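Local coordinates for pectinesterase (Sitophilus oryzae, PDB 4PMH), which hydrolyses the methyl esters of pectin, releasing methanol and polygalacturonate, and probably serves the weevil in digesting plant cell walls, at residues Ser97-Ile103 with Val162-Ile166; Thr104-Pro108 with Ser118-Ser122. All coordinates share one frame; numbering follows the deposited sequence.

How the interactions relate
Both contacts use strand 101-105, which belongs to a parallel sheet of the right-handed beta-helix characteristic of pectin methylesterases. Interaction 1 covers the turn leading into this strand and its first residues, paired with the neighbouring strand 165-168. Interaction 2 takes over at the last strand residues, 104-105, and the loop 106-108 that follows, which meet the C-terminal part of helix 113-120. Their centres lie 18 Å apart, and along the chain the second contact is nested within the loop that the first one closes. One strand is thus tied laterally to the next coil by backbone bonds and covered at its far end by apolar side chains from a helix.

Interaction 1 of 2, residues Ser97-Ile103 with Val162-Ile166; sequences SPSDTLI and VNLSI
Neighbouring coils of the parallel beta-helix meet here, where strand 101-105 pairs with strand 165-168 and the 3-10 turn 98-100 leads into the first of them. The parallel register is set by L102 opposite S165 and I103 opposite I166. S165 bonds through both its backbone ends. Its N reaches T101 O at 2.7 Å, nearly along the C=O axis. Its O accepts from I103 N at 2.8 Å in a nearly straight bond (172° at the hydrogen). Its side chain serves the turn. With OG anti to the carbonyl carbon (chi1 -62°), the hydroxyl comes within 2.8 Å of P98 O, which it meets from above the carbonyl plane, and R194 of the next strand also bonds to this OG. On the same side of the sheet, L102 CD1 rests against S165 CB at 3.7 Å. N163 lies across the proline, OD1 3.4 Å from P98 CD, while its ND2 is held by the carbonyls of G93 and G95. A water bonded to S97 O, T101 OG1 and N163 O joins the turn to the other segment. Without the hydroxyl, as with an alanine here, P98 O would probably lose this donor and R194 one of its partners. Backbone pairing sets the register, and the hydroxyl of the same residue links the 3-10 turn to the arginine on the next strand.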
loop_
_atom_site.group_PDB
_atom_site.type_symbol
_atom_site.label_atom_id
_atom_site.label_comp_id
_atom_site.label_asym_id
_atom_site.label_seq_id
_atom_site.Cartn_x
_atom_site.Cartn_y
_atom_site.Cartn_z
ATOM N N SER A 97 -11.044 -18.962 2.069
ATOM C CA SER A 97 -10.905 -17.611 2.577
ATOM C C SER A 97 -9.463 -17.147 2.313
ATOM O O SER A 97 -8.554 -17.971 2.286
ATOM C CB SER A 97 -11.196 -17.622 4.080
ATOM O OG SER A 97 -10.561 -16.555 4.767
ATOM N N PRO A 98 -9.237 -15.828 2.149
ATOM C CA PRO A 98 -7.844 -15.387 1.953
ATOM C C PRO A 98 -6.949 -15.644 3.158
ATOM O O PRO A 98 -5.729 -15.688 3.016
ATOM C CB PRO A 98 -7.964 -13.873 1.724
ATOM C CG PRO A 98 -9.310 -13.487 2.263
ATOM C CD PRO A 98 -10.193 -14.702 2.065
ATOM N N SER A 99 -7.544 -15.816 4.330
ATOM C CA SER A 99 -6.759 -16.146 5.534
ATOM C C SER A 99 -6.155 -17.558 5.492
ATOM O O SER A 99 -5.223 -17.857 6.248
ATOM C CB SER A 99 -7.614 -15.952 6.788
ATOM O OG SER A 99 -8.741 -16.806 6.749
ATOM N N ASP A 100 -6.671 -18.407 4.597
ATOM C CA ASP A 100 -6.200 -19.778 4.452
ATOM C C ASP A 100 -4.822 -19.916 3.756
ATOM O O ASP A 100 -4.242 -20.993 3.743
ATOM C CB ASP A 100 -7.237 -20.604 3.669
ATOM C CG ASP A 100 -8.548 -20.776 4.425
ATOM O OD1 ASP A 100 -8.535 -20.674 5.671
ATOM O OD2 ASP A 100 -9.598 -20.990 3.772
ATOM N N THR A 101 -4.332 -18.847 3.139
ATOM C CA THR A 101 -3.056 -18.862 2.456
ATOM C C THR A 101 -2.251 -17.670 2.946
ATOM O O THR A 101 -2.599 -16.538 2.666
ATOM C CB THR A 101 -3.256 -18.802 0.941
ATOM O OG1 THR A 101 -4.197 -19.812 0.551
ATOM C CG2 THR A 101 -1.931 -19.026 0.231
ATOM N N LEU A 102 -1.199 -17.934 3.710
ATOM C CA LEU A 102 -0.461 -16.888 4.422
ATOM C C LEU A 102 1.028 -16.928 4.064
ATOM O O LEU A 102 1.693 -17.950 4.257
ATOM C CB LEU A 102 -0.634 -17.066 5.922
ATOM C CG LEU A 102 0.217 -16.153 6.817
ATOM C CD1 LEU A 102 -0.193 -14.707 6.584
ATOM C CD2 LEU A 102 0.091 -16.523 8.288
ATOM N N ILE A 103 1.533 -15.821 3.525
ATOM C CA ILE A 103 2.916 -15.663 3.198
ATOM C C ILE A 103 3.461 -14.684 4.222
ATOM O O ILE A 103 3.048 -13.532 4.232
ATOM C CB ILE A 103 3.072 -15.074 1.788
ATOM C CG1 ILE A 103 2.256 -15.891 0.769
ATOM C CG2 ILE A 103 4.540 -15.019 1.392
ATOM C CD1 ILE A 103 2.144 -15.238 -0.587
ATOM N N VAL A 162 -4.637 -12.291 -5.457
ATOM C CA VAL A 162 -6.028 -12.636 -5.153
ATOM C C VAL A 162 -6.099 -13.655 -4.033
ATOM O O VAL A 162 -5.304 -14.589 -4.007
ATOM C CB VAL A 162 -6.697 -13.252 -6.394
ATOM C CG1 VAL A 162 -8.179 -13.527 -6.151
ATOM C CG2 VAL A 162 -6.479 -12.360 -7.598
ATOM N N ASN A 163 -7.054 -13.477 -3.120
ATOM C CA ASN A 163 -7.398 -14.509 -2.143
ATOM C C ASN A 163 -6.191 -15.047 -1.349
ATOM O O ASN A 163 -5.962 -16.235 -1.257
ATOM C CB ASN A 163 -8.138 -15.665 -2.842
ATOM C CG ASN A 163 -8.813 -16.612 -1.857
ATOM O OD1 ASN A 163 -9.291 -16.186 -0.813
ATOM N ND2 ASN A 163 -8.864 -17.888 -2.194
ATOM N N LEU A 164 -5.431 -14.169 -0.733
ATOM C CA LEU A 164 -4.331 -14.642 0.068
ATOM C C LEU A 164 -3.920 -13.552 1.043
ATOM O O LEU A 164 -4.378 -12.404 0.950
ATOM C CB LEU A 164 -3.161 -15.087 -0.835
ATOM C CG LEU A 164 -2.611 -14.090 -1.856
ATOM C CD1 LEU A 164 -1.749 -13.030 -1.174
ATOM C CD2 LEU A 164 -1.808 -14.798 -2.938
ATOM N N SER A 165 -3.080 -13.935 1.987
ATOM C CA SER A 165 -2.640 -13.046 3.048
ATOM C C SER A 165 -1.129 -12.845 2.953
ATOM O O SER A 165 -0.364 -13.814 2.833
ATOM C CB SER A 165 -2.990 -13.658 4.408
ATOM O OG SER A 165 -4.393 -13.827 4.600
ATOM N N ILE A 166 -0.694 -11.597 3.058
ATOM C CA ILE A 166 0.717 -11.279 3.075
ATOM C C ILE A 166 1.008 -10.528 4.353
ATOM O O ILE A 166 0.340 -9.545 4.664
ATOM C CB ILE A 166 1.153 -10.387 1.874
ATOM C CG1 ILE A 166 0.722 -10.998 0.529
ATOM C CG2 ILE A 166 2.652 -10.191 1.882
ATOM C CD1 ILE A 166 0.743 -10.032 -0.635
HETATM O O HOH W 1 -6.580 -18.728 0.236
#

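Interaction 2 of 2, residues Thr104-Pro108 with Ser118-Ser122; sequences TLNMP and SLVGS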
loop_
_atom_site.group_PDB
_atom_site.type_symbol
_atom_site.label_atom_id
_atom_site.label_comp_id
_atom_site.label_asym_id
_atom_site.label_seq_id
_atom_site.Cartn_x
_atom_site.Cartn_y
_atom_site.Cartn_z
ATOM N N THR A 104 4.356 -15.133 5.096
ATOM C CA THR A 104 4.713 -14.322 6.240
ATOM C C THR A 104 6.182 -14.422 6.637
ATOM O O THR A 104 6.767 -15.502 6.570
ATOM C CB THR A 104 3.837 -14.682 7.475
ATOM O OG1 THR A 104 4.237 -13.874 8.585
ATOM C CG2 THR A 104 3.950 -16.168 7.885
ATOM N N LEU A 105 6.745 -13.299 7.076
ATOM C CA LEU A 105 8.089 -13.265 7.657
ATOM C C LEU A 105 8.154 -12.149 8.683
ATOM O O LEU A 105 7.350 -11.226 8.619
ATOM C CB LEU A 105 9.127 -12.995 6.569
ATOM C CG LEU A 105 9.480 -14.116 5.606
ATOM C CD1 LEU A 105 10.317 -13.585 4.463
ATOM C CD2 LEU A 105 10.218 -15.227 6.337
ATOM N N ASN A 106 9.078 -12.266 9.642
ATOM C CA ASN A 106 9.429 -11.176 10.581
ATOM C C ASN A 106 10.742 -10.608 10.054
ATOM O O ASN A 106 11.823 -11.124 10.350
ATOM C CB ASN A 106 9.606 -11.723 12.012
ATOM C CG ASN A 106 9.923 -10.641 13.052
ATOM O OD1 ASN A 106 10.362 -9.534 12.743
ATOM N ND2 ASN A 106 9.745 -11.003 14.321
ATOM N N MET A 107 10.642 -9.567 9.237
ATOM C CA MET A 107 11.787 -9.087 8.478
ATOM C C MET A 107 11.711 -7.584 8.336
ATOM O O MET A 107 11.277 -7.071 7.293
ATOM C CB MET A 107 11.838 -9.755 7.099
ATOM C CG MET A 107 13.159 -9.523 6.359
ATOM S SD MET A 107 13.353 -10.567 4.896
ATOM C CE MET A 107 12.276 -9.752 3.726
ATOM N N PRO A 108 12.130 -6.863 9.386
ATOM C CA PRO A 108 12.142 -5.400 9.315
ATOM C C PRO A 108 13.241 -4.820 8.415
ATOM O O PRO A 108 14.159 -5.530 7.994
ATOM C CB PRO A 108 12.377 -4.985 10.777
ATOM C CG PRO A 108 13.194 -6.108 11.355
ATOM C CD PRO A 108 12.653 -7.361 10.677
ATOM N N SER A 118 20.402 -15.608 5.222
ATOM C CA SER A 118 20.037 -16.845 5.917
ATOM C C SER A 118 18.564 -17.119 5.770
ATOM O O SER A 118 18.163 -18.256 5.550
ATOM C CB SER A 118 20.393 -16.793 7.402
ATOM O OG SER A 118 21.797 -16.780 7.555
ATOM N N LEU A 119 17.758 -16.071 5.875
ATOM C CA LEU A 119 16.322 -16.233 5.839
ATOM C C LEU A 119 15.783 -16.595 4.443
ATOM O O LEU A 119 14.928 -17.472 4.327
ATOM C CB LEU A 119 15.645 -14.970 6.382
ATOM C CG LEU A 119 14.161 -15.065 6.737
ATOM C CD1 LEU A 119 13.942 -15.957 7.953
ATOM C CD2 LEU A 119 13.584 -13.669 6.981
ATOM N N VAL A 120 16.267 -15.938 3.391
ATOM C CA VAL A 120 15.667 -16.125 2.041
ATOM C C VAL A 120 16.615 -16.608 0.940
ATOM O O VAL A 120 16.172 -16.907 -0.185
ATOM C CB VAL A 120 15.005 -14.823 1.552
ATOM C CG1 VAL A 120 14.041 -14.290 2.608
ATOM C CG2 VAL A 120 16.052 -13.779 1.196
ATOM N N GLY A 121 17.906 -16.709 1.262
ATOM C CA GLY A 121 18.913 -16.947 0.252
ATOM C C GLY A 121 18.694 -18.229 -0.521
ATOM O O GLY A 121 18.971 -18.293 -1.730
ATOM N N SER A 122 18.176 -19.251 0.161
ATOM C CA SER A 122 17.943 -20.539 -0.472
ATOM C C SER A 122 16.798 -20.513 -1.488
ATOM O O SER A 122 16.551 -21.508 -2.156
ATOM C CB SER A 122 17.707 -21.637 0.575
ATOM O OG SER A 122 16.551 -21.382 1.364
#
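L119, on helix 113-120, seats its CD2 methyl in the notch where L105 and M107 meet, as the chain leaves the C-terminal end of strand 101-105, a strand of the parallel beta-helix. The nearest CA atoms, those of M107 and L119, are 8.9 Å apart, so side chains alone span the gap. L119 CD2 is the bump: it sits 3.8 Å from L105 CD2 and 3.7 Å from M107 SD, and these two side chains form the hollow that receives it. L105 and L119 meet tip to tip, whereas the methionine runs obliquely past the leucine. Its CG is anti to the backbone N (chi1 -168°), which carries CG and SD out to L119, and the bend at chi3 (76°) then turns CE aside, leaving the sulfur as the touching atom. V120 adds a shallower second bump, with CG1 placed 4.2 Å from L105 CD1. The fit is modest and wholly apolar, burying 168 Å². V79 also touches L105, while N168 ND2 bonds to the carbonyl of M107. The M107 side chain is about 11 Å from that of Q177, which probably binds substrate, as in related enzymes; the contact thus lies near the probable substrate site without being part of it. At the margin of the hollow, M107 SD approaches V120 CG1 more loosely, at 4.4 Å.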